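Local coordinates for protein short chain dehydrogenase (Leptospira borgpetersenii serovar Hardjo-bovis, PDB 6UH2) that binds NAD+ and probably acts as an oxidoreductase on CH-OH groups, as a member of the short-chain dehydrogenase/reductase family, at residues E79-L84 against Q130-L135. Numbering follows the deposited sequence.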
loop_
_atom_site.group_PDB
_atom_site.type_symbol
_atom_site.label_atom_id
_atom_site.label_comp_id
_atom_site.label_asym_id
_atom_site.label_seq_id
_atom_site.Cartn_x
_atom_site.Cartn_y
_atom_site.Cartn_z
ATOM N N GLU B 79 13.103 -26.844 -15.186
ATOM C CA GLU B 79 12.379 -27.454 -16.294
ATOM C C GLU B 79 11.050 -26.745 -16.544
ATOM O O GLU B 79 10.633 -26.579 -17.697
ATOM C CB GLU B 79 12.162 -28.939 -16.017
ATOM N N ILE B 80 10.377 -26.305 -15.481
ATOM C CA ILE B 80 9.137 -25.550 -15.655
ATOM C C ILE B 80 9.404 -24.245 -16.395
ATOM O O ILE B 80 8.663 -23.873 -17.314
ATOM C CB ILE B 80 8.468 -25.303 -14.290
ATOM C CG1 ILE B 80 7.822 -26.590 -13.790
ATOM C CG2 ILE B 80 7.416 -24.198 -14.381
ATOM C CD1 ILE B 80 7.376 -26.485 -12.358
ATOM N N PHE B 81 10.472 -23.533 -16.024
ATOM C CA PHE B 81 10.730 -22.253 -16.675
ATOM C C PHE B 81 11.132 -22.429 -18.128
ATOM O O PHE B 81 10.805 -21.579 -18.964
ATOM C CB PHE B 81 11.762 -21.454 -15.890
ATOM C CG PHE B 81 11.125 -20.507 -14.935
ATOM C CD1 PHE B 81 10.534 -20.983 -13.776
ATOM C CD2 PHE B 81 11.027 -19.161 -15.233
ATOM C CE1 PHE B 81 9.897 -20.132 -12.907
ATOM C CE2 PHE B 81 10.382 -18.298 -14.375
ATOM C CZ PHE B 81 9.815 -18.779 -13.206
ATOM N N LEU B 82 11.809 -23.526 -18.457
ATOM C CA LEU B 82 12.076 -23.825 -19.860
ATOM C C LEU B 82 10.775 -24.041 -20.620
ATOM O O LEU B 82 10.594 -23.520 -21.729
ATOM C CB LEU B 82 12.969 -25.058 -19.963
ATOM C CG LEU B 82 13.216 -25.601 -21.367
ATOM C CD1 LEU B 82 13.860 -24.520 -22.214
ATOM C CD2 LEU B 82 14.088 -26.844 -21.306
ATOM N N SER B 83 9.854 -24.804 -20.032
ATOM C CA SER B 83 8.571 -25.055 -20.676
ATOM C C SER B 83 7.753 -23.772 -20.823
ATOM O O SER B 83 7.086 -23.571 -21.846
ATOM C CB SER B 83 7.803 -26.106 -19.881
ATOM O OG SER B 83 6.497 -26.270 -20.390
ATOM N N LEU B 84 7.783 -22.895 -19.813
ATOM C CA LEU B 84 7.055 -21.633 -19.906
ATOM C C LEU B 84 7.578 -20.786 -21.055
ATOM O O LEU B 84 6.794 -20.195 -21.809
ATOM C CB LEU B 84 7.156 -20.856 -18.594
ATOM C CG LEU B 84 6.458 -21.470 -17.376
ATOM C CD1 LEU B 84 6.710 -20.642 -16.139
ATOM C CD2 LEU B 84 4.967 -21.598 -17.636
ATOM N N GLN B 130 14.899 -15.662 -8.895
ATOM C CA GLN B 130 16.114 -15.729 -9.705
ATOM C C GLN B 130 15.810 -16.190 -11.130
ATOM O O GLN B 130 16.305 -15.599 -12.102
ATOM C CB GLN B 130 17.142 -16.654 -9.047
ATOM C CG GLN B 130 18.458 -16.743 -9.838
ATOM C CD GLN B 130 19.403 -17.806 -9.311
ATOM O OE1 GLN B 130 19.063 -18.987 -9.270
ATOM N NE2 GLN B 130 20.591 -17.387 -8.885
ATOM N N TYR B 131 15.010 -17.250 -11.283
ATOM C CA TYR B 131 14.641 -17.688 -12.624
ATOM C C TYR B 131 13.815 -16.631 -13.340
ATOM O O TYR B 131 13.978 -16.418 -14.544
ATOM C CB TYR B 131 13.884 -19.020 -12.568
ATOM C CG TYR B 131 14.863 -20.159 -12.541
ATOM C CD1 TYR B 131 15.363 -20.707 -13.718
ATOM C CD2 TYR B 131 15.346 -20.636 -11.337
ATOM C CE1 TYR B 131 16.306 -21.725 -13.686
ATOM C CE2 TYR B 131 16.282 -21.644 -11.296
ATOM C CZ TYR B 131 16.761 -22.188 -12.464
ATOM O OH TYR B 131 17.705 -23.197 -12.382
ATOM N N THR B 132 12.934 -15.950 -12.611
ATOM C CA THR B 132 12.083 -14.939 -13.231
ATOM C C THR B 132 12.891 -13.707 -13.633
ATOM O O THR B 132 12.734 -13.189 -14.746
ATOM C CB THR B 132 10.950 -14.574 -12.266
ATOM O OG1 THR B 132 10.173 -15.749 -12.004
ATOM C CG2 THR B 132 10.060 -13.547 -12.873
ATOM N N PHE B 133 13.779 -13.243 -12.747
ATOM C CA PHE B 133 14.668 -12.127 -13.075
ATOM C C PHE B 133 15.508 -12.418 -14.315
ATOM O O PHE B 133 15.592 -11.589 -15.228
ATOM C CB PHE B 133 15.580 -11.809 -11.889
ATOM C CG PHE B 133 16.602 -10.746 -12.185
ATOM C CD1 PHE B 133 16.241 -9.406 -12.201
ATOM C CD2 PHE B 133 17.920 -11.088 -12.464
ATOM C CE1 PHE B 133 17.183 -8.425 -12.478
ATOM C CE2 PHE B 133 18.863 -10.110 -12.731
ATOM C CZ PHE B 133 18.492 -8.778 -12.737
ATOM N N ARG B 134 16.154 -13.587 -14.356
ATOM C CA ARG B 134 16.998 -13.922 -15.499
ATOM C C ARG B 134 16.199 -13.942 -16.800
ATOM O O ARG B 134 16.668 -13.449 -17.835
ATOM C CB ARG B 134 17.689 -15.266 -15.257
ATOM C CG ARG B 134 18.794 -15.204 -14.198
ATOM C CD ARG B 134 19.438 -16.571 -13.929
ATOM N NE ARG B 134 19.899 -17.210 -15.154
ATOM C CZ ARG B 134 21.127 -17.092 -15.653
ATOM N NH1 ARG B 134 22.037 -16.355 -15.028
ATOM N NH2 ARG B 134 21.442 -17.715 -16.780
ATOM N N LEU B 135 14.984 -14.493 -16.768
ATOM C CA LEU B 135 14.179 -14.570 -17.985
ATOM C C LEU B 135 13.714 -13.188 -18.434
ATOM O O LEU B 135 13.790 -12.859 -19.625
ATOM C CB LEU B 135 12.987 -15.502 -17.759
ATOM C CG LEU B 135 11.963 -15.676 -18.892
ATOM C CD1 LEU B 135 12.576 -16.359 -20.129
ATOM C CD2 LEU B 135 10.738 -16.438 -18.378
#
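Tyr131 meets Phe81 through its methylene, and this pair carries most of a contact in which Phe81 supplies almost the whole surface that helix 74-86 brings to it. The CB of Tyr131 stands 3.8 Å from the centroid of the Phe81 ring, a CH-pi contact squarely over one face. With CG anti to its own carbonyl carbon (chi1 -85°), Tyr131 carries its phenol along helix 74-86, where it touches Ile77 and Lys78 and hydrogen-bonds through OH to Arg74. The two rings meet obliquely, their centroids 5.8 Å apart and their planes at 43°, neither a stack nor a T-shape. One residue on, Thr132 meets the same ring at its edge: OG1 lies near the ring plane, 3.3 Å from Phe81 CZ. That hydroxyl is hydrogen-bonded to Leu128 O, one turn earlier in its own helix, so a buried polar atom is satisfied while it packs against aromatic carbon. Leu135, a turn after Tyr131, closes another part of the edge, its CD2 4.2 Å from Phe81 CD2; its side chain also touches Glu85 and Ile90. No hydrogen bond links the two segments, whose axes come no closer than 11.0 Å and run in roughly the same direction, at 32°. Phe81 bridges that separation, its side chain about 8 Å from that of the NAD-binding residue Ile71. Packing of this kind, between neighbouring helices that run in broadly the same direction and flank a parallel sheet on the same side, is characteristic of the Rossmann fold of short-chain dehydrogenases.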